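Local coordinates for protein amino acid amide racemase (Ochrobactrum anthropi, PDB 6GIO) that binds pyridoxal-5'-phosphate as a dimeric enzyme of the class-III aminotransferase family, with the fold of the type I pyridoxal-phosphate-dependent proteins, at residues G112-V120 and H140-I149; R129-H140 and C194-E205. All coordinates share one frame; numbering follows the deposited sequence.

Interaction 1: G112-V120 and H140-I149; sequences GSDANDCAV and HGNLTGSMGI. With PLP (pyridoxal-5'-phosphate), chain G.
The amide of Asn116 lies at the edge of the His140 ring, close to the ring plane, with its own plane turned 72° from it. Ile149 O lies in plane beside the CD2 edge of the imidazole, and Phe203 lies over one face. A histidine suits the spot because its ND1 can hold Asp238 by a hydrogen bond.

Ser113 carries the polar centre. Its OG stands beside its own backbone N (chi1 -57°), facing the cofactor phosphate and the 140-149 loop together. Ser113 OG accepts a nearly straight hydrogen bond from Asn142 N at 3.0 Å; the approach of Ser113 OG to PLP O3P, modelled at 2.3 Å, is too short to be trusted in detail. The phosphate is also held by two main-chain bonds, Gly112 N to O1P at 3.1 Å and Ser113 N to O3P at 2.9 Å.

Gly141 lets the backbones close up, with its CA 4.0 Å from that of Ser113, and its positive phi of 150° is one that glycine tolerates. Farther along, Ser146 OG lies 3.0 Å from Ser113 O and 3.1 Å from Leu143 O, so its proton may serve either carbonyl. Gly145 presents its bare CA to Asp117 OD1 at 3.1 Å, while that carboxylate oxygen bonds Thr144 of the second subunit. Leu143 lays CG and CD1 against Ser113 CB, and Val120 CG2 slides past Ile149 CG2.

A helix N-terminus whose amides and serine hydroxyl receive the cofactor phosphate is the phosphate-binding site characteristic of fold type I enzymes.

Interaction 2: R129-H140 and C194-E205; sequences RSRIISFIGSYH and CPPEQVAAVFIE. With PLP (pyridoxal-5'-phosphate), chain G.
Strands 131-135 and 199-204 are parallel neighbours in the large mixed sheet of the cofactor-binding domain, their axes 4.7 Å apart. Ile133 forms the regular pairing, giving its N to Ala201 O at 3.0 Å and taking Phe203 N on its O at 2.8 Å. Earlier, Ala200 N bonds Arg131 O; two steps along one strand then match three along the other, a beta bulge at Ala200. Ala201 N is buried without a partner.

Branched side chains fill one face: Ile133 lies against Val199 and Val202, CD1 3.6 Å from Val199 CG1, under helices 179-191 and 220-229. On the other, under helix 112-127, Ile132 sets CG2 against Phe203 CD1 and its own CD1 against the small Ala201.

At the outer end, Arg131 and Gln198 run side by side, flat groups nearly coplanar (7°). Arg131 NE and NH2 both grip Gln198 OE1, the NH2 at 2.7 Å, which probably helps hold the amide in the guanidinium plane. Arg129 NH1 reaches Val199 O at 2.8 Å.

At the inner end, the edge of Phe203 meets one face of the His140 imidazole, planes at 59°, and water 1 joins His140 NE2, Phe135 N and Phe203 O. Glu205 OE1 receives Tyr139 N at 3.0 Å from above the carboxylate plane, while OE2 bonds Ser209. Pocket residues such as Tyr139, His140 and Glu205, beyond the C-terminal ends of parallel strands, characterise the fold type I core.

The two contacts have centres 13 Å apart, share His140, and both touch the pyridoxal-5'-phosphate. Along the chain they alternate: helix 112-127 leads into strand 131-135, His140 and helix 144-147 follow, and strand 199-204 comes last. Interaction 2 is made within the sheet, whereas interaction 1 joins the helix lying on that sheet to the segment that leaves strand 131-135. Phe203 connects the layers, packing against Asn116, Ala119 and Ile149, and Ser134 OG probably bonds Ile149 O. The cofactor therefore sits where sheet and helix meet, its phosphate at the helix N-terminus and its ring near the strand ends.

Interaction 1: G112-V120 and H140-I149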
loop_
_atom_site.group_PDB
_atom_site.type_symbol
_atom_site.label_atom_id
_atom_site.label_comp_id
_atom_site.label_asym_id
_atom_site.label_seq_id
_atom_site.Cartn_x
_atom_site.Cartn_y
_atom_site.Cartn_z
ATOM N N GLY C 112 -2.665 -4.323 5.160
ATOM C CA GLY C 112 -3.873 -5.159 5.353
ATOM C C GLY C 112 -4.974 -4.781 4.365
ATOM O O GLY C 112 -5.636 -5.649 3.781
ATOM N N SER C 113 -5.131 -3.481 4.139
ATOM C CA SER C 113 -6.144 -2.947 3.227
ATOM C C SER C 113 -5.963 -3.374 1.812
ATOM O O SER C 113 -6.951 -3.682 1.154
ATOM C CB SER C 113 -6.139 -1.401 3.234
ATOM O OG SER C 113 -6.341 -0.928 4.572
ATOM N N ASP C 114 -4.741 -3.345 1.300
ATOM C CA ASP C 114 -4.505 -3.749 -0.098
ATOM C C ASP C 114 -4.590 -5.306 -0.267
ATOM O O ASP C 114 -5.038 -5.809 -1.316
ATOM C CB ASP C 114 -3.256 -3.068 -0.745
ATOM C CG ASP C 114 -1.852 -3.616 -0.286
ATOM O OD1 ASP C 114 -1.717 -4.730 0.217
ATOM O OD2 ASP C 114 -0.830 -2.902 -0.542
ATOM N N ALA C 115 -4.262 -6.022 0.810
ATOM C CA ALA C 115 -4.324 -7.497 0.826
ATOM C C ALA C 115 -5.752 -7.974 0.811
ATOM O O ALA C 115 -6.099 -8.934 0.071
ATOM C CB ALA C 115 -3.561 -8.053 2.018
ATOM N N ASN C 116 -6.607 -7.326 1.592
ATOM C CA ASN C 116 -8.022 -7.681 1.545
ATOM C C ASN C 116 -8.713 -7.188 0.252
ATOM O O ASN C 116 -9.676 -7.814 -0.232
ATOM C CB ASN C 116 -8.795 -7.181 2.788
ATOM C CG ASN C 116 -8.510 -7.994 4.031
ATOM O OD1 ASN C 116 -8.157 -7.437 5.085
ATOM N ND2 ASN C 116 -8.634 -9.313 3.924
ATOM N N ASP C 117 -8.235 -6.088 -0.308
ATOM C CA ASP C 117 -8.750 -5.639 -1.595
ATOM C C ASP C 117 -8.417 -6.691 -2.673
ATOM O O ASP C 117 -9.267 -7.082 -3.474
ATOM C CB ASP C 117 -8.172 -4.284 -1.949
ATOM C CG ASP C 117 -8.873 -3.655 -3.132
ATOM O OD1 ASP C 117 -10.021 -4.029 -3.446
ATOM O OD2 ASP C 117 -8.286 -2.782 -3.760
ATOM N N CYS C 118 -7.172 -7.140 -2.652
ATOM C CA CYS C 118 -6.718 -8.232 -3.474
ATOM C C CYS C 118 -7.621 -9.428 -3.291
ATOM O O CYS C 118 -8.158 -9.969 -4.267
ATOM C CB CYS C 118 -5.258 -8.612 -3.135
ATOM S SG CYS C 118 -4.707 -10.056 -4.108
ATOM N N ALA C 119 -7.803 -9.838 -2.031
ATOM C CA ALA C 119 -8.577 -11.032 -1.735
ATOM C C ALA C 119 -9.947 -10.895 -2.353
ATOM O O ALA C 119 -10.354 -11.786 -3.082
ATOM C CB ALA C 119 -8.684 -11.285 -0.219
ATOM N N VAL C 120 -10.654 -9.789 -2.096
ATOM C CA VAL C 120 -12.013 -9.670 -2.646
ATOM C C VAL C 120 -12.052 -9.662 -4.177
ATOM O O VAL C 120 -12.909 -10.344 -4.795
ATOM C CB VAL C 120 -12.852 -8.476 -2.077
ATOM C CG1 VAL C 120 -12.254 -7.117 -2.402
ATOM C CG2 VAL C 120 -14.263 -8.549 -2.633
ATOM N N HIS C 140 -11.594 -4.790 7.707
ATOM C CA HIS C 140 -10.689 -5.431 6.744
ATOM C C HIS C 140 -9.816 -4.422 5.954
ATOM O O HIS C 140 -8.985 -4.826 5.137
ATOM C CB HIS C 140 -11.487 -6.326 5.813
ATOM C CG HIS C 140 -12.155 -7.462 6.521
ATOM N ND1 HIS C 140 -11.443 -8.420 7.212
ATOM C CD2 HIS C 140 -13.462 -7.783 6.667
ATOM C CE1 HIS C 140 -12.293 -9.271 7.772
ATOM N NE2 HIS C 140 -13.520 -8.921 7.437
ATOM N N GLY C 141 -10.021 -3.126 6.184
ATOM C CA GLY C 141 -9.173 -2.101 5.620
ATOM C C GLY C 141 -9.873 -0.765 5.361
ATOM O O GLY C 141 -11.076 -0.636 5.600
ATOM N N ASN C 142 -9.113 0.222 4.869
ATOM C CA ASN C 142 -9.634 1.553 4.593
ATOM C C ASN C 142 -9.356 2.039 3.160
ATOM O O ASN C 142 -9.322 3.254 2.885
ATOM C CB ASN C 142 -9.117 2.576 5.616
ATOM C CG ASN C 142 -10.196 3.556 6.048
ATOM O OD1 ASN C 142 -11.391 3.299 5.870
ATOM N ND2 ASN C 142 -9.799 4.649 6.657
ATOM N N LEU C 143 -9.184 1.081 2.251
ATOM C CA LEU C 143 -9.221 1.368 0.817
ATOM C C LEU C 143 -10.555 0.856 0.294
ATOM O O LEU C 143 -11.231 -0.011 0.909
ATOM C CB LEU C 143 -8.043 0.736 0.047
ATOM C CG LEU C 143 -6.666 1.165 0.587
ATOM C CD1 LEU C 143 -5.559 0.384 -0.119
ATOM C CD2 LEU C 143 -6.414 2.670 0.497
ATOM N N THR C 144 -10.936 1.409 -0.842
ATOM C CA THR C 144 -12.246 1.193 -1.401
ATOM C C THR C 144 -12.685 -0.281 -1.353
ATOM O O THR C 144 -13.769 -0.580 -0.847
ATOM C CB THR C 144 -12.274 1.748 -2.842
ATOM O OG1 THR C 144 -12.109 3.171 -2.772
ATOM C CG2 THR C 144 -13.564 1.437 -3.519
ATOM N N GLY C 145 -11.873 -1.206 -1.867
ATOM C CA GLY C 145 -12.348 -2.616 -1.969
ATOM C C GLY C 145 -12.427 -3.335 -0.603
ATOM O O GLY C 145 -13.340 -4.133 -0.330
ATOM N N SER C 146 -11.474 -3.034 0.273
ATOM C CA SER C 146 -11.403 -3.691 1.564
ATOM C C SER C 146 -12.414 -3.099 2.586
ATOM O O SER C 146 -13.045 -3.837 3.390
ATOM C CB SER C 146 -9.957 -3.626 2.064
ATOM O OG SER C 146 -9.445 -2.288 2.066
ATOM N N MET C 147 -12.581 -1.774 2.545
ATOM C CA MET C 147 -13.592 -1.086 3.350
ATOM C C MET C 147 -14.997 -1.521 2.915
ATOM O O MET C 147 -15.908 -1.644 3.735
ATOM C CB MET C 147 -13.434 0.416 3.189
ATOM C CG MET C 147 -14.430 1.252 3.963
ATOM S SD MET C 147 -14.098 3.020 3.723
ATOM C CE MET C 147 -14.664 3.238 2.041
ATOM N N GLY C 148 -15.153 -1.782 1.624
ATOM C CA GLY C 148 -16.420 -2.261 1.067
ATOM C C GLY C 148 -16.986 -3.539 1.666
ATOM O O GLY C 148 -18.201 -3.757 1.638
ATOM N N ILE C 149 -16.118 -4.395 2.179
ATOM C CA ILE C 149 -16.565 -5.652 2.808
ATOM C C ILE C 149 -16.476 -5.562 4.336
ATOM O O ILE C 149 -16.691 -6.535 5.024
ATOM C CB ILE C 149 -15.783 -6.864 2.271
ATOM C CG1 ILE C 149 -14.283 -6.693 2.511
ATOM C CG2 ILE C 149 -16.068 -7.058 0.794
ATOM C CD1 ILE C 149 -13.546 -8.002 2.638
HETATM N N1 PLP G . -7.601 -6.400 8.652
HETATM C C2 PLP G . -7.502 -6.374 10.004
HETATM C C2A PLP G . -8.089 -7.441 10.875
HETATM C C3 PLP G . -6.810 -5.254 10.691
HETATM O O3 PLP G . -6.728 -5.238 12.027
HETATM C C4 PLP G . -6.184 -4.178 9.898
HETATM C C4A PLP G . -5.471 -3.055 10.580
HETATM C C5 PLP G . -6.343 -4.315 8.408
HETATM C C6 PLP G . -7.048 -5.422 7.886
HETATM C C5A PLP G . -5.795 -3.234 7.490
HETATM O O4P PLP G . -4.402 -2.946 7.659
HETATM P P PLP G . -3.779 -1.557 7.178
HETATM O O1P PLP G . -2.326 -1.897 7.063
HETATM O O2P PLP G . -4.070 -0.542 8.268
HETATM O O3P PLP G . -4.420 -1.264 5.829
#

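Interaction 2: R129-H140 and C194-E205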
loop_
_atom_site.group_PDB
_atom_site.type_symbol
_atom_site.label_atom_id
_atom_site.label_comp_id
_atom_site.label_asym_id
_atom_site.label_seq_id
_atom_site.Cartn_x
_atom_site.Cartn_y
_atom_site.Cartn_z
ATOM N N ARG C 129 -18.518 -15.983 -8.369
ATOM C CA ARG C 129 -19.593 -15.671 -7.465
ATOM C C ARG C 129 -19.379 -14.240 -6.936
ATOM O O ARG C 129 -18.283 -13.826 -6.737
ATOM C CB ARG C 129 -19.558 -16.665 -6.326
ATOM C CG ARG C 129 -19.628 -18.131 -6.740
ATOM C CD ARG C 129 -19.495 -18.945 -5.488
ATOM N NE ARG C 129 -19.622 -20.377 -5.672
ATOM C CZ ARG C 129 -19.866 -21.233 -4.697
ATOM N NH1 ARG C 129 -20.061 -20.806 -3.444
ATOM N NH2 ARG C 129 -19.963 -22.520 -4.984
ATOM N N SER C 130 -20.447 -13.507 -6.702
ATOM C CA SER C 130 -20.368 -12.082 -6.451
ATOM C C SER C 130 -20.615 -11.692 -5.007
ATOM O O SER C 130 -20.298 -10.564 -4.599
ATOM C CB SER C 130 -21.400 -11.374 -7.370
ATOM O OG SER C 130 -22.722 -11.901 -7.143
ATOM N N ARG C 131 -21.211 -12.603 -4.240
ATOM C CA ARG C 131 -21.614 -12.311 -2.875
ATOM C C ARG C 131 -20.516 -12.645 -1.843
ATOM O O ARG C 131 -19.726 -13.597 -2.026
ATOM C CB ARG C 131 -22.883 -13.071 -2.533
ATOM C CG ARG C 131 -24.088 -12.662 -3.367
ATOM C CD ARG C 131 -25.288 -13.461 -2.900
ATOM N NE ARG C 131 -26.388 -13.515 -3.875
ATOM C CZ ARG C 131 -27.413 -12.673 -3.903
ATOM N NH1 ARG C 131 -27.510 -11.656 -3.039
ATOM N NH2 ARG C 131 -28.348 -12.850 -4.828
ATOM N N ILE C 132 -20.492 -11.841 -0.771
ATOM C CA ILE C 132 -19.486 -11.952 0.281
ATOM C C ILE C 132 -20.137 -11.965 1.671
ATOM O O ILE C 132 -21.014 -11.167 1.926
ATOM C CB ILE C 132 -18.450 -10.784 0.201
ATOM C CG1 ILE C 132 -17.609 -10.888 -1.081
ATOM C CG2 ILE C 132 -17.532 -10.784 1.425
ATOM C CD1 ILE C 132 -16.761 -12.130 -1.221
ATOM N N ILE C 133 -19.677 -12.838 2.569
ATOM C CA ILE C 133 -20.160 -12.836 3.962
ATOM C C ILE C 133 -19.102 -12.142 4.815
ATOM O O ILE C 133 -17.947 -12.473 4.759
ATOM C CB ILE C 133 -20.508 -14.239 4.480
ATOM C CG1 ILE C 133 -21.608 -14.861 3.597
ATOM C CG2 ILE C 133 -20.998 -14.196 5.938
ATOM C CD1 ILE C 133 -21.635 -16.370 3.626
ATOM N N SER C 134 -19.536 -11.170 5.581
ATOM C CA SER C 134 -18.677 -10.474 6.512
ATOM C C SER C 134 -19.387 -10.240 7.891
ATOM O O SER C 134 -20.555 -10.589 8.063
ATOM C CB SER C 134 -18.312 -9.163 5.864
ATOM O OG SER C 134 -17.451 -8.435 6.677
ATOM N N PHE C 135 -18.684 -9.662 8.864
ATOM C CA PHE C 135 -19.261 -9.417 10.184
ATOM C C PHE C 135 -19.451 -7.956 10.499
ATOM O O PHE C 135 -18.618 -7.153 10.152
ATOM C CB PHE C 135 -18.430 -10.085 11.296
ATOM C CG PHE C 135 -18.690 -11.548 11.362
ATOM C CD1 PHE C 135 -19.808 -12.024 12.035
ATOM C CD2 PHE C 135 -17.940 -12.422 10.620
ATOM C CE1 PHE C 135 -20.118 -13.376 12.015
ATOM C CE2 PHE C 135 -18.257 -13.782 10.584
ATOM C CZ PHE C 135 -19.333 -14.257 11.308
ATOM N N ILE C 136 -20.559 -7.642 11.156
ATOM C CA ILE C 136 -20.767 -6.312 11.701
ATOM C C ILE C 136 -19.595 -6.042 12.642
ATOM O O ILE C 136 -19.267 -6.847 13.556
ATOM C CB ILE C 136 -22.122 -6.175 12.438
ATOM C CG1 ILE C 136 -23.283 -6.319 11.465
ATOM C CG2 ILE C 136 -22.247 -4.809 13.127
ATOM C CD1 ILE C 136 -24.602 -6.608 12.120
ATOM N N GLY C 137 -18.943 -4.913 12.401
ATOM C CA GLY C 137 -17.847 -4.466 13.230
ATOM C C GLY C 137 -16.476 -4.897 12.750
ATOM O O GLY C 137 -15.445 -4.465 13.319
ATOM N N SER C 138 -16.450 -5.731 11.710
ATOM C CA SER C 138 -15.218 -6.206 11.127
ATOM C C SER C 138 -14.505 -5.029 10.442
ATOM O O SER C 138 -15.131 -4.091 9.964
ATOM C CB SER C 138 -15.483 -7.319 10.115
ATOM O OG SER C 138 -15.953 -6.772 8.916
ATOM N N TYR C 139 -13.186 -5.098 10.431
ATOM C CA TYR C 139 -12.364 -4.062 9.871
ATOM C C TYR C 139 -11.371 -4.805 9.021
ATOM O O TYR C 139 -10.470 -5.427 9.553
ATOM C CB TYR C 139 -11.691 -3.260 10.986
ATOM C CG TYR C 139 -10.937 -2.072 10.478
ATOM C CD1 TYR C 139 -9.690 -2.231 9.858
ATOM C CD2 TYR C 139 -11.430 -0.785 10.640
ATOM C CE1 TYR C 139 -8.975 -1.147 9.392
ATOM C CE2 TYR C 139 -10.710 0.319 10.175
ATOM C CZ TYR C 139 -9.479 0.119 9.540
ATOM O OH TYR C 139 -8.736 1.183 9.040
ATOM N N HIS C 140 -11.594 -4.790 7.707
ATOM C CA HIS C 140 -10.689 -5.431 6.744
ATOM C C HIS C 140 -9.816 -4.422 5.954
ATOM O O HIS C 140 -8.985 -4.826 5.137
ATOM C CB HIS C 140 -11.487 -6.326 5.813
ATOM C CG HIS C 140 -12.155 -7.462 6.521
ATOM N ND1 HIS C 140 -11.443 -8.420 7.212
ATOM C CD2 HIS C 140 -13.462 -7.783 6.667
ATOM C CE1 HIS C 140 -12.293 -9.271 7.772
ATOM N NE2 HIS C 140 -13.520 -8.921 7.437
ATOM N N CYS C 194 -29.989 -14.933 0.133
ATOM C CA CYS C 194 -28.547 -15.045 -0.143
ATOM C C CYS C 194 -28.152 -16.472 -0.496
ATOM O O CYS C 194 -27.501 -17.143 0.325
ATOM C CB CYS C 194 -27.773 -14.610 1.098
ATOM S SG CYS C 194 -26.012 -14.423 0.802
ATOM N N PRO C 195 -28.480 -16.927 -1.729
ATOM C CA PRO C 195 -28.194 -18.326 -2.041
ATOM C C PRO C 195 -26.716 -18.617 -1.902
ATOM O O PRO C 195 -25.875 -17.897 -2.464
ATOM C CB PRO C 195 -28.698 -18.504 -3.514
ATOM C CG PRO C 195 -29.693 -17.379 -3.726
ATOM C CD PRO C 195 -29.155 -16.242 -2.862
ATOM N N PRO C 196 -26.386 -19.689 -1.178
ATOM C CA PRO C 196 -24.974 -19.850 -0.830
ATOM C C PRO C 196 -24.047 -20.168 -2.004
ATOM O O PRO C 196 -22.879 -19.841 -1.921
ATOM C CB PRO C 196 -25.001 -20.987 0.206
ATOM C CG PRO C 196 -26.219 -21.799 -0.179
ATOM C CD PRO C 196 -27.210 -20.823 -0.729
ATOM N N GLU C 197 -24.578 -20.736 -3.097
ATOM C CA GLU C 197 -23.787 -20.963 -4.318
ATOM C C GLU C 197 -23.479 -19.662 -5.069
ATOM O O GLU C 197 -22.737 -19.673 -6.059
ATOM C CB GLU C 197 -24.452 -22.012 -5.231
ATOM C CG GLU C 197 -25.684 -21.519 -5.980
ATOM C CD GLU C 197 -27.001 -21.432 -5.152
ATOM O OE1 GLU C 197 -27.062 -21.787 -3.935
ATOM O OE2 GLU C 197 -28.003 -20.982 -5.764
ATOM N N GLN C 198 -23.999 -18.533 -4.586
ATOM C CA GLN C 198 -23.640 -17.228 -5.162
ATOM C C GLN C 198 -22.617 -16.483 -4.285
ATOM O O GLN C 198 -22.242 -15.331 -4.566
ATOM C CB GLN C 198 -24.883 -16.372 -5.379
ATOM C CG GLN C 198 -25.824 -16.920 -6.446
ATOM C CD GLN C 198 -27.104 -16.118 -6.590
ATOM O OE1 GLN C 198 -27.319 -15.099 -5.928
ATOM N NE2 GLN C 198 -27.974 -16.592 -7.452
ATOM N N VAL C 199 -22.178 -17.144 -3.227
ATOM C CA VAL C 199 -21.268 -16.547 -2.276
ATOM C C VAL C 199 -19.861 -17.051 -2.543
ATOM O O VAL C 199 -19.587 -18.278 -2.433
ATOM C CB VAL C 199 -21.658 -16.877 -0.819
ATOM C CG1 VAL C 199 -20.649 -16.220 0.130
ATOM C CG2 VAL C 199 -23.071 -16.422 -0.524
ATOM N N ALA C 200 -18.992 -16.104 -2.919
ATOM C CA ALA C 200 -17.576 -16.391 -3.203
ATOM C C ALA C 200 -16.832 -16.870 -1.943
ATOM O O ALA C 200 -16.104 -17.875 -1.959
ATOM C CB ALA C 200 -16.876 -15.134 -3.724
ATOM N N ALA C 201 -17.006 -16.100 -0.871
ATOM C CA ALA C 201 -16.186 -16.217 0.307
ATOM C C ALA C 201 -16.846 -15.669 1.549
ATOM O O ALA C 201 -17.719 -14.799 1.463
ATOM C CB ALA C 201 -14.917 -15.440 0.068
ATOM N N VAL C 202 -16.384 -16.143 2.709
ATOM C CA VAL C 202 -16.742 -15.569 4.012
ATOM C C VAL C 202 -15.456 -15.071 4.574
ATOM O O VAL C 202 -14.451 -15.802 4.532
ATOM C CB VAL C 202 -17.395 -16.598 4.994
ATOM C CG1 VAL C 202 -16.628 -17.902 5.055
ATOM C CG2 VAL C 202 -17.570 -16.021 6.399
ATOM N N PHE C 203 -15.492 -13.834 5.099
ATOM C CA PHE C 203 -14.336 -13.234 5.747
ATOM C C PHE C 203 -14.450 -13.248 7.244
ATOM O O PHE C 203 -15.414 -12.679 7.815
ATOM C CB PHE C 203 -14.156 -11.802 5.307
ATOM C CG PHE C 203 -13.469 -11.647 3.976
ATOM C CD1 PHE C 203 -14.141 -11.936 2.804
ATOM C CD2 PHE C 203 -12.156 -11.142 3.905
ATOM C CE1 PHE C 203 -13.519 -11.759 1.561
ATOM C CE2 PHE C 203 -11.539 -10.957 2.691
ATOM C CZ PHE C 203 -12.216 -11.260 1.504
ATOM N N ILE C 204 -13.425 -13.806 7.880
ATOM C CA ILE C 204 -13.439 -14.093 9.334
ATOM C C ILE C 204 -12.242 -13.461 10.022
ATOM O O ILE C 204 -11.083 -13.815 9.684
ATOM C CB ILE C 204 -13.340 -15.609 9.605
ATOM C CG1 ILE C 204 -14.564 -16.359 9.098
ATOM C CG2 ILE C 204 -13.149 -15.885 11.088
ATOM C CD1 ILE C 204 -14.371 -17.876 9.090
ATOM N N GLU C 205 -12.494 -12.517 10.933
ATOM C CA GLU C 205 -11.514 -12.182 11.949
ATOM C C GLU C 205 -11.636 -13.208 13.109
ATOM O O GLU C 205 -12.716 -13.346 13.697
ATOM C CB GLU C 205 -11.771 -10.781 12.537
ATOM C CG GLU C 205 -11.656 -9.600 11.590
ATOM C CD GLU C 205 -11.635 -8.275 12.348
ATOM O OE1 GLU C 205 -12.505 -7.434 12.171
ATOM O OE2 GLU C 205 -10.735 -8.060 13.146
HETATM N N1 PLP G . -7.601 -6.400 8.652
HETATM C C2 PLP G . -7.502 -6.374 10.004
HETATM C C2A PLP G . -8.089 -7.441 10.875
HETATM C C3 PLP G . -6.810 -5.254 10.691
HETATM O O3 PLP G . -6.728 -5.238 12.027
HETATM C C4 PLP G . -6.184 -4.178 9.898
HETATM C C4A PLP G . -5.471 -3.055 10.580
HETATM C C5 PLP G . -6.343 -4.315 8.408
HETATM C C6 PLP G . -7.048 -5.422 7.886
HETATM C C5A PLP G . -5.795 -3.234 7.490
HETATM O O4P PLP G . -4.402 -2.946 7.659
HETATM P P PLP G . -3.779 -1.557 7.178
HETATM O O1P PLP G . -2.326 -1.897 7.063
HETATM O O2P PLP G . -4.070 -0.542 8.268
HETATM O O3P PLP G . -4.420 -1.264 5.829
HETATM O O HOH W 1 -15.723 -10.123 8.785
HETATM O O HOH W 2 -12.966 -5.392 13.959
#